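Local coordinates for angiopoietin-related protein 6 (Homo sapiens, PDB 6Y43), which probably acts as a secreted angiopoietin-like growth or signalling factor and carries a fibrinogen-like globular domain, at residues V6-E14 with Y26-V37; L180-Y190 with G206-M215. One frame throughout, in Å; residues are numbered along the deposited sequence.

Interaction 1: residues V6-E14 with Y26-V37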
loop_
_atom_site.group_PDB
_atom_site.type_symbol
_atom_site.label_atom_id
_atom_site.label_comp_id
_atom_site.label_asym_id
_atom_site.label_seq_id
_atom_site.Cartn_x
_atom_site.Cartn_y
_atom_site.Cartn_z
ATOM N N VAL A 6 -24.895 2.706 -9.770
ATOM C CA VAL A 6 -23.861 3.728 -9.699
ATOM C C VAL A 6 -23.444 3.929 -8.246
ATOM O O VAL A 6 -24.077 3.436 -7.316
ATOM C CB VAL A 6 -24.321 5.062 -10.312
ATOM C CG1 VAL A 6 -24.712 4.858 -11.765
ATOM C CG2 VAL A 6 -25.467 5.613 -9.506
ATOM N N GLY A 7 -22.354 4.673 -8.073
ATOM C CA GLY A 7 -21.746 4.905 -6.785
ATOM C C GLY A 7 -22.361 6.120 -6.133
ATOM O O GLY A 7 -23.353 6.655 -6.631
ATOM N N PRO A 8 -21.768 6.613 -5.033
ATOM C CA PRO A 8 -20.524 6.083 -4.427
ATOM C C PRO A 8 -20.660 4.709 -3.801
ATOM O O PRO A 8 -21.757 4.294 -3.434
ATOM C CB PRO A 8 -20.179 7.113 -3.337
ATOM C CG PRO A 8 -20.940 8.371 -3.728
ATOM C CD PRO A 8 -22.194 7.886 -4.391
ATOM N N TRP A 9 -19.535 4.010 -3.660
ATOM C CA TRP A 9 -19.547 2.608 -3.275
ATOM C C TRP A 9 -18.929 2.423 -1.896
ATOM O O TRP A 9 -18.094 3.214 -1.453
ATOM C CB TRP A 9 -18.772 1.754 -4.290
ATOM C CG TRP A 9 -19.136 1.997 -5.722
ATOM C CD1 TRP A 9 -18.569 2.902 -6.583
ATOM C CD2 TRP A 9 -20.180 1.341 -6.460
ATOM N NE1 TRP A 9 -19.192 2.840 -7.816
ATOM C CE2 TRP A 9 -20.187 1.896 -7.762
ATOM C CE3 TRP A 9 -21.114 0.347 -6.150
ATOM C CZ2 TRP A 9 -21.077 1.467 -8.756
ATOM C CZ3 TRP A 9 -22.013 -0.062 -7.145
ATOM C CH2 TRP A 9 -21.983 0.501 -8.421
ATOM N N GLN A 10 -19.307 1.326 -1.238
ATOM C CA GLN A 10 -18.636 0.986 0.012
ATOM C C GLN A 10 -17.183 0.602 -0.242
ATOM O O GLN A 10 -16.303 0.889 0.575
ATOM C CB GLN A 10 -19.373 -0.153 0.709
ATOM C CG GLN A 10 -18.784 -0.465 2.068
ATOM C CD GLN A 10 -19.605 -1.449 2.875
ATOM O OE1 GLN A 10 -20.739 -1.773 2.524
ATOM N NE2 GLN A 10 -19.028 -1.931 3.970
ATOM N N ASP A 11 -16.925 -0.051 -1.364
ATOM C CA ASP A 11 -15.574 -0.424 -1.761
ATOM C C ASP A 11 -15.585 -0.872 -3.218
ATOM O O ASP A 11 -16.636 -0.964 -3.862
ATOM C CB ASP A 11 -15.047 -1.521 -0.841
ATOM C CG ASP A 11 -16.037 -2.663 -0.682
ATOM O OD1 ASP A 11 -16.537 -3.179 -1.707
ATOM O OD2 ASP A 11 -16.310 -3.047 0.472
ATOM N N CYS A 12 -14.381 -1.141 -3.739
ATOM C CA CYS A 12 -14.255 -1.545 -5.136
ATOM C C CYS A 12 -14.961 -2.867 -5.403
ATOM O O CYS A 12 -15.474 -3.084 -6.499
ATOM C CB CYS A 12 -12.777 -1.635 -5.515
ATOM S SG CYS A 12 -11.971 -0.003 -5.519
ATOM N N ALA A 13 -14.970 -3.765 -4.423
ATOM C CA ALA A 13 -15.655 -5.039 -4.597
ATOM C C ALA A 13 -17.142 -4.830 -4.868
ATOM O O ALA A 13 -17.715 -5.488 -5.741
ATOM C CB ALA A 13 -15.441 -5.910 -3.362
ATOM N N GLU A 14 -17.778 -3.889 -4.162
ATOM C CA GLU A 14 -19.195 -3.635 -4.422
ATOM C C GLU A 14 -19.414 -3.122 -5.849
ATOM O O GLU A 14 -20.338 -3.563 -6.546
ATOM C CB GLU A 14 -19.748 -2.653 -3.388
ATOM C CG GLU A 14 -21.222 -2.362 -3.629
ATOM C CD GLU A 14 -21.812 -1.397 -2.647
ATOM O OE1 GLU A 14 -21.167 -0.372 -2.343
ATOM O OE2 GLU A 14 -22.935 -1.672 -2.180
ATOM N N TYR A 26 -12.762 5.300 -8.924
ATOM C CA TYR A 26 -14.098 5.148 -8.374
ATOM C C TYR A 26 -14.226 5.980 -7.110
ATOM O O TYR A 26 -13.237 6.266 -6.429
ATOM C CB TYR A 26 -14.418 3.686 -8.036
ATOM C CG TYR A 26 -14.568 2.757 -9.209
ATOM C CD1 TYR A 26 -13.490 2.438 -10.024
ATOM C CD2 TYR A 26 -15.787 2.160 -9.491
ATOM C CE1 TYR A 26 -13.634 1.565 -11.094
ATOM C CE2 TYR A 26 -15.926 1.289 -10.568
ATOM C CZ TYR A 26 -14.855 1.002 -11.359
ATOM O OH TYR A 26 -15.006 0.127 -12.416
ATOM N N GLU A 27 -15.465 6.354 -6.798
ATOM C CA GLU A 27 -15.799 7.082 -5.579
ATOM C C GLU A 27 -16.206 6.094 -4.490
ATOM O O GLU A 27 -17.173 5.342 -4.663
ATOM C CB GLU A 27 -16.945 8.055 -5.825
ATOM C CG GLU A 27 -16.633 9.257 -6.662
ATOM C CD GLU A 27 -17.901 10.072 -6.841
ATOM O OE1 GLU A 27 -18.891 9.503 -7.358
ATOM O OE2 GLU A 27 -17.947 11.233 -6.378
ATOM N N LEU A 28 -15.488 6.120 -3.368
ATOM C CA LEU A 28 -15.812 5.314 -2.199
ATOM C C LEU A 28 -16.279 6.192 -1.049
ATOM O O LEU A 28 -15.711 7.253 -0.805
ATOM C CB LEU A 28 -14.597 4.515 -1.738
ATOM C CG LEU A 28 -13.899 3.584 -2.709
ATOM C CD1 LEU A 28 -12.970 2.679 -1.880
ATOM C CD2 LEU A 28 -14.923 2.798 -3.503
ATOM N N ARG A 29 -17.282 5.722 -0.314
ATOM C CA ARG A 29 -17.733 6.418 0.894
ATOM C C ARG A 29 -16.985 5.802 2.067
ATOM O O ARG A 29 -17.300 4.696 2.506
ATOM C CB ARG A 29 -19.244 6.319 1.092
ATOM C CG ARG A 29 -19.731 6.967 2.421
ATOM C CD ARG A 29 -21.242 7.198 2.417
ATOM N NE ARG A 29 -21.618 8.121 1.343
ATOM C CZ ARG A 29 -22.434 7.834 0.334
ATOM N NH1 ARG A 29 -22.997 6.634 0.232
ATOM N NH2 ARG A 29 -22.681 8.753 -0.588
ATOM N N VAL A 30 -15.981 6.510 2.560
ATOM C CA VAL A 30 -15.133 6.037 3.645
ATOM C C VAL A 30 -15.448 6.889 4.864
ATOM O O VAL A 30 -15.085 8.071 4.928
ATOM C CB VAL A 30 -13.650 6.098 3.275
ATOM C CG1 VAL A 30 -12.816 5.503 4.429
ATOM C CG2 VAL A 30 -13.393 5.343 1.978
ATOM N N GLY A 31 -16.136 6.287 5.827
ATOM C CA GLY A 31 -16.570 7.012 6.998
ATOM C C GLY A 31 -17.608 8.045 6.619
ATOM O O GLY A 31 -18.634 7.714 6.017
ATOM N N ARG A 32 -17.337 9.304 6.948
ATOM C CA ARG A 32 -18.253 10.390 6.649
ATOM C C ARG A 32 -17.928 11.085 5.328
ATOM O O ARG A 32 -18.558 12.103 5.012
ATOM C CB ARG A 32 -18.234 11.410 7.789
ATOM C CG ARG A 32 -19.077 11.011 9.001
ATOM C CD ARG A 32 -18.985 12.060 10.121
ATOM N NE ARG A 32 -17.712 12.780 10.128
ATOM C CZ ARG A 32 -17.572 14.077 9.846
ATOM N NH1 ARG A 32 -18.621 14.835 9.518
ATOM N NH2 ARG A 32 -16.364 14.623 9.889
ATOM N N HIS A 33 -16.954 10.582 4.561
ATOM C CA HIS A 33 -16.469 11.304 3.394
ATOM C C HIS A 33 -16.356 10.404 2.174
ATOM O O HIS A 33 -16.007 9.229 2.273
ATOM C CB HIS A 33 -15.099 11.934 3.663
ATOM C CG HIS A 33 -15.088 12.852 4.837
ATOM N ND1 HIS A 33 -14.699 12.440 6.092
ATOM C CD2 HIS A 33 -15.449 14.149 4.960
ATOM C CE1 HIS A 33 -14.815 13.446 6.937
ATOM N NE2 HIS A 33 -15.267 14.495 6.276
ATOM N N VAL A 34 -16.607 10.993 1.009
ATOM C CA VAL A 34 -16.414 10.309 -0.267
ATOM C C VAL A 34 -15.026 10.650 -0.783
ATOM O O VAL A 34 -14.648 11.827 -0.874
ATOM C CB VAL A 34 -17.495 10.701 -1.295
ATOM C CG1 VAL A 34 -17.152 10.166 -2.688
ATOM C CG2 VAL A 34 -18.834 10.183 -0.856
ATOM N N VAL A 35 -14.278 9.615 -1.147
ATOM C CA VAL A 35 -12.897 9.740 -1.589
ATOM C C VAL A 35 -12.760 8.993 -2.906
ATOM O O VAL A 35 -13.344 7.918 -3.076
ATOM C CB VAL A 35 -11.922 9.155 -0.539
ATOM C CG1 VAL A 35 -10.495 9.266 -0.993
ATOM C CG2 VAL A 35 -12.122 9.838 0.794
ATOM N N SER A 36 -11.988 9.546 -3.832
ATOM C CA SER A 36 -11.692 8.862 -5.090
ATOM C C SER A 36 -10.494 7.933 -4.926
ATOM O O SER A 36 -9.458 8.329 -4.388
ATOM C CB SER A 36 -11.424 9.853 -6.223
ATOM O OG SER A 36 -12.621 10.508 -6.632
ATOM N N VAL A 37 -10.627 6.708 -5.435
ATOM C CA VAL A 37 -9.576 5.704 -5.362
ATOM C C VAL A 37 -9.490 5.039 -6.721
ATOM O O VAL A 37 -10.447 5.057 -7.494
ATOM C CB VAL A 37 -9.849 4.628 -4.289
ATOM C CG1 VAL A 37 -10.260 5.273 -3.016
ATOM C CG2 VAL A 37 -10.922 3.660 -4.803
HETATM O O HOH W 1 -16.655 2.141 3.046
#
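The carbonyl oxygen of W9 is gripped by two neighbouring residues of strand 24-30: R29 N donates to W9 O at 2.9 Å (161° at the hydrogen), and L28 CA adds a C-H···O contact to W9 O at 3.2 Å. Two residues earlier in the strand E27 O accepts W9 N in return, so that W9 forms a single beta bridge with L28. Beyond the bridge water 1 donates to both Q10 O and R29 O. In this fibrinogen-like domain the strand is the first arm of a beta hairpin closed by a type II' turn from V30 to H33, and the incoming N-terminal chain lines its edge. P8, entered through a cis peptide bond, rests its ring against side chains of both strands: P8 CB lies over one face of the R29 guanidinium, and P8 CG meets V34 CG2 at 4.0 Å, the two side chains at about a right angle. The W9 torsion chi1 of -49°, with CG anti to the carbonyl carbon, sets the indole beside Y26, and W9 NE1 reaches the edge of that ring, 3.9 Å from Y26 CD2, the planes of the five-membered ring and of Y26 set obliquely at 59°. V6 C and G7 CA lie over the rim of one indole face. Past the bridge L28 CD2 packs on D11 CA at 3.7 Å, where D11 N-caps helix 12-17 by accepting E14 N at D11 OD1 (2.8 Å). C12, first in the helix, sets its SG 3.9 Å from V37 CG2 and is disulfide-bonded to C39.

Interaction 2: residues L180-Y190 with G206-M215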
loop_
_atom_site.group_PDB
_atom_site.type_symbol
_atom_site.label_atom_id
_atom_site.label_comp_id
_atom_site.label_asym_id
_atom_site.label_seq_id
_atom_site.Cartn_x
_atom_site.Cartn_y
_atom_site.Cartn_z
ATOM N N LEU A 180 8.191 -0.063 0.394
ATOM C CA LEU A 180 7.442 0.340 -0.789
ATOM C C LEU A 180 7.184 1.835 -0.834
ATOM O O LEU A 180 6.872 2.350 -1.912
ATOM C CB LEU A 180 6.123 -0.416 -0.887
ATOM C CG LEU A 180 6.250 -1.945 -0.995
ATOM C CD1 LEU A 180 4.894 -2.550 -1.218
ATOM C CD2 LEU A 180 7.248 -2.358 -2.075
ATOM N N ASN A 181 7.330 2.553 0.284
ATOM C CA ASN A 181 7.199 4.003 0.274
ATOM C C ASN A 181 8.542 4.717 0.158
ATOM O O ASN A 181 8.626 5.914 0.436
ATOM C CB ASN A 181 6.439 4.479 1.508
ATOM C CG ASN A 181 4.971 4.135 1.449
ATOM O OD1 ASN A 181 4.414 3.870 0.371
ATOM N ND2 ASN A 181 4.322 4.158 2.597
ATOM N N GLY A 182 9.581 4.008 -0.275
ATOM C CA GLY A 182 10.909 4.567 -0.373
ATOM C C GLY A 182 11.106 5.361 -1.641
ATOM O O GLY A 182 10.166 5.884 -2.245
ATOM N N VAL A 183 12.368 5.494 -2.012
ATOM C CA VAL A 183 12.747 6.288 -3.170
ATOM C C VAL A 183 12.516 5.471 -4.434
ATOM O O VAL A 183 13.116 4.408 -4.603
ATOM C CB VAL A 183 14.217 6.710 -3.081
ATOM C CG1 VAL A 183 14.559 7.577 -4.291
ATOM C CG2 VAL A 183 14.508 7.415 -1.784
ATOM N N TRP A 184 11.659 5.968 -5.327
ATOM C CA TRP A 184 11.489 5.368 -6.652
ATOM C C TRP A 184 12.646 5.827 -7.534
ATOM O O TRP A 184 12.742 7.006 -7.890
ATOM C CB TRP A 184 10.143 5.756 -7.260
ATOM C CG TRP A 184 9.811 5.021 -8.547
ATOM C CD1 TRP A 184 9.166 3.827 -8.667
ATOM C CD2 TRP A 184 10.132 5.435 -9.873
ATOM N NE1 TRP A 184 9.058 3.474 -9.988
ATOM C CE2 TRP A 184 9.651 4.439 -10.754
ATOM C CE3 TRP A 184 10.783 6.546 -10.403
ATOM C CZ2 TRP A 184 9.774 4.539 -12.151
ATOM C CZ3 TRP A 184 10.921 6.639 -11.783
ATOM C CH2 TRP A 184 10.432 5.637 -12.637
ATOM N N HIS A 185 13.554 4.921 -7.847
ATOM C CA HIS A 185 14.644 5.271 -8.745
ATOM C C HIS A 185 14.242 4.981 -10.191
ATOM O O HIS A 185 13.330 4.209 -10.458
ATOM C CB HIS A 185 15.901 4.519 -8.348
ATOM C CG HIS A 185 16.400 4.861 -6.979
ATOM N ND1 HIS A 185 17.314 5.865 -6.758
ATOM C CD2 HIS A 185 16.100 4.352 -5.760
ATOM C CE1 HIS A 185 17.569 5.953 -5.465
ATOM N NE2 HIS A 185 16.856 5.036 -4.838
ATOM N N HIS A 186 14.914 5.650 -11.131
ATOM C CA HIS A 186 14.566 5.522 -12.544
ATOM C C HIS A 186 15.198 4.286 -13.208
ATOM O O HIS A 186 15.296 4.217 -14.440
ATOM C CB HIS A 186 14.954 6.805 -13.283
ATOM C CG HIS A 186 14.117 7.992 -12.904
ATOM N ND1 HIS A 186 13.012 8.387 -13.628
ATOM C CD2 HIS A 186 14.215 8.861 -11.867
ATOM C CE1 HIS A 186 12.470 9.452 -13.062
ATOM N NE2 HIS A 186 13.182 9.762 -11.993
ATOM N N GLY A 187 15.567 3.306 -12.405
ATOM C CA GLY A 187 16.103 2.035 -12.858
ATOM C C GLY A 187 16.227 1.157 -11.633
ATOM O O GLY A 187 16.063 1.616 -10.502
ATOM N N GLY A 188 16.472 -0.128 -11.875
ATOM C CA GLY A 188 16.526 -1.063 -10.771
ATOM C C GLY A 188 17.765 -0.877 -9.915
ATOM O O GLY A 188 17.717 -1.146 -8.706
ATOM N N HIS A 189 18.892 -0.441 -10.528
ATOM C CA HIS A 189 20.136 -0.162 -9.818
ATOM C C HIS A 189 20.362 1.322 -9.703
ATOM O O HIS A 189 20.009 2.099 -10.597
ATOM C CB HIS A 189 21.306 -0.761 -10.527
ATOM C CG HIS A 189 21.148 -2.209 -10.725
ATOM N ND1 HIS A 189 20.990 -2.737 -11.980
ATOM C CD2 HIS A 189 20.917 -3.209 -9.842
ATOM C CE1 HIS A 189 20.796 -4.037 -11.852
ATOM N NE2 HIS A 189 20.827 -4.358 -10.570
ATOM N N TYR A 190 20.875 1.714 -8.548
ATOM C CA TYR A 190 20.997 3.118 -8.254
ATOM C C TYR A 190 22.208 3.298 -7.361
ATOM O O TYR A 190 22.766 2.336 -6.828
ATOM C CB TYR A 190 19.722 3.648 -7.607
ATOM C CG TYR A 190 19.366 2.935 -6.320
ATOM C CD1 TYR A 190 18.608 1.760 -6.320
ATOM C CD2 TYR A 190 19.796 3.436 -5.104
ATOM C CE1 TYR A 190 18.285 1.131 -5.131
ATOM C CE2 TYR A 190 19.488 2.804 -3.915
ATOM C CZ TYR A 190 18.727 1.658 -3.934
ATOM O OH TYR A 190 18.406 1.046 -2.744
ATOM N N GLY A 206 16.977 -6.130 -1.420
ATOM C CA GLY A 206 17.055 -4.842 -0.774
ATOM C C GLY A 206 17.898 -3.808 -1.497
ATOM O O GLY A 206 17.812 -2.630 -1.147
ATOM N N ALA A 207 18.716 -4.207 -2.467
ATOM C CA ALA A 207 19.532 -3.249 -3.205
ATOM C C ALA A 207 18.891 -2.843 -4.522
ATOM O O ALA A 207 19.537 -2.177 -5.331
ATOM C CB ALA A 207 20.925 -3.826 -3.473
ATOM N N TYR A 208 17.645 -3.257 -4.757
ATOM C CA TYR A 208 16.925 -3.039 -6.001
ATOM C C TYR A 208 15.820 -2.024 -5.783
ATOM O O TYR A 208 15.307 -1.880 -4.678
ATOM C CB TYR A 208 16.319 -4.359 -6.515
ATOM C CG TYR A 208 15.879 -4.366 -7.968
ATOM C CD1 TYR A 208 16.782 -4.655 -8.992
ATOM C CD2 TYR A 208 14.559 -4.129 -8.311
ATOM C CE1 TYR A 208 16.376 -4.683 -10.311
ATOM C CE2 TYR A 208 14.148 -4.146 -9.647
ATOM C CZ TYR A 208 15.059 -4.425 -10.626
ATOM O OH TYR A 208 14.618 -4.451 -11.937
ATOM N N SER A 209 15.446 -1.324 -6.848
ATOM C CA SER A 209 14.297 -0.426 -6.825
ATOM C C SER A 209 13.292 -0.882 -7.871
ATOM O O SER A 209 13.591 -0.869 -9.072
ATOM C CB SER A 209 14.721 1.016 -7.095
ATOM O OG SER A 209 13.639 1.891 -6.830
ATOM N N LEU A 210 12.106 -1.275 -7.427
ATOM C CA LEU A 210 11.144 -1.849 -8.348
ATOM C C LEU A 210 10.516 -0.780 -9.237
ATOM O O LEU A 210 10.358 0.378 -8.843
ATOM C CB LEU A 210 10.075 -2.604 -7.575
ATOM C CG LEU A 210 10.587 -3.842 -6.848
ATOM C CD1 LEU A 210 9.639 -4.222 -5.705
ATOM C CD2 LEU A 210 10.759 -5.031 -7.813
ATOM N N ARG A 211 10.166 -1.190 -10.457
ATOM C CA ARG A 211 9.560 -0.260 -11.412
ATOM C C ARG A 211 8.137 0.118 -11.013
ATOM O O ARG A 211 7.729 1.270 -11.168
ATOM C CB ARG A 211 9.571 -0.862 -12.813
ATOM C CG ARG A 211 8.942 0.051 -13.841
ATOM C CD ARG A 211 9.287 -0.394 -15.255
ATOM N NE ARG A 211 8.668 -1.658 -15.635
ATOM C CZ ARG A 211 8.968 -2.334 -16.749
ATOM N NH1 ARG A 211 8.350 -3.468 -17.007
ATOM N NH2 ARG A 211 9.883 -1.874 -17.609
ATOM N N LYS A 212 7.350 -0.855 -10.569
ATOM C CA LYS A 212 5.969 -0.625 -10.170
ATOM C C LYS A 212 5.730 -1.370 -8.873
ATOM O O LYS A 212 6.241 -2.473 -8.663
ATOM C CB LYS A 212 4.960 -1.062 -11.230
ATOM C CG LYS A 212 5.223 -0.556 -12.606
ATOM C CD LYS A 212 3.888 -0.266 -13.338
ATOM C CE LYS A 212 4.192 -0.082 -14.841
ATOM N NZ LYS A 212 3.600 -1.189 -15.662
ATOM N N ALA A 213 4.978 -0.745 -7.987
ATOM C CA ALA A 213 4.564 -1.386 -6.753
ATOM C C ALA A 213 3.189 -0.862 -6.386
ATOM O O ALA A 213 2.892 0.305 -6.621
ATOM C CB ALA A 213 5.550 -1.116 -5.621
ATOM N N ALA A 214 2.345 -1.717 -5.818
ATOM C CA ALA A 214 1.056 -1.231 -5.342
ATOM C C ALA A 214 0.553 -2.132 -4.232
ATOM O O ALA A 214 0.905 -3.309 -4.161
ATOM C CB ALA A 214 0.005 -1.173 -6.467
ATOM N N MET A 215 -0.240 -1.551 -3.347
ATOM C CA MET A 215 -0.863 -2.238 -2.232
ATOM C C MET A 215 -2.366 -2.082 -2.385
ATOM O O MET A 215 -2.857 -0.964 -2.603
ATOM C CB MET A 215 -0.408 -1.664 -0.891
ATOM C CG MET A 215 1.101 -1.627 -0.745
ATOM S SD MET A 215 1.675 -0.879 0.803
ATOM C CE MET A 215 1.186 -2.104 2.027
HETATM O O HOH W 2 12.282 2.149 -9.094
HETATM O O HOH W 3 16.613 -0.696 -2.596
HETATM O O HOH W 4 21.313 -0.567 -6.736
#
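The lead-in to strand 212-219, a member of the central antiparallel sheet of the fibrinogen-like fold, is bound to the irregular loop 180-190, starting with S209 N, which donates to G188 O at 2.9 Å. Having no side chain, G188 settles onto the aromatic face of Y208: its CA sits 3.8 Å from the ring centroid, 19° off the normal, a CH-pi contact. The same Y208 ring turns its edge to the face of H189, the planes almost perpendicular, while its hydroxyl is hydrogen-bonded to W104 N. S209 OG lies in the plane of the H185 imidazole, at its edge, 3.6 Å from H185 CD2; that imidazole has Y190 CG over the centre of one face and V183 CG1 on the other, and its NE2 is hydrogen-bonded to D196. Where the strand begins, R211 and K212 form a classic beta bulge facing E102, and both side chains make salt bridges to it. R211 O takes the indole proton of W184, W184 NE1 to R211 O 2.8 Å and nearly straight at 172°; the N-H arrives from above the carbonyl plane, and CG anti to the backbone N (chi1 -172°) swings the indole out to this oxygen. With an alanine in place of W184, R211 O would probably lose this donor and a gap open between the loop and the bulge. Water 2, over an indole face, donates to H185 O and L210 O and also bonds S209 OG at 2.7 Å; water 3 joins Y190 OH to G206 O and Y208 O. Deeper in, L180 forks onto the strand, L180 CD2 4.1 Å from A213 CB and L180 CD1 3.9 Å from M215 CG.

From the N terminus, interaction 1 comes first: residues 6-14 meet 26-37, closing a short loop of eleven residues that holds the rest of helix 12-17 and the start of strand 24-30. The chain then builds most of the sheet and passes the calcium site before interaction 2 closes a second loop, of fifteen residues without helix or strand, between 180-190 and 206-215. The two loops follow in series, neither nested nor crossing, with centres about 29 Å apart on opposite sides of the chain's centre. Both reach one sheet: interaction 1 ties the N-terminal chain to its hairpin 24-40, interaction 2 ties the late loops to strand 212-219.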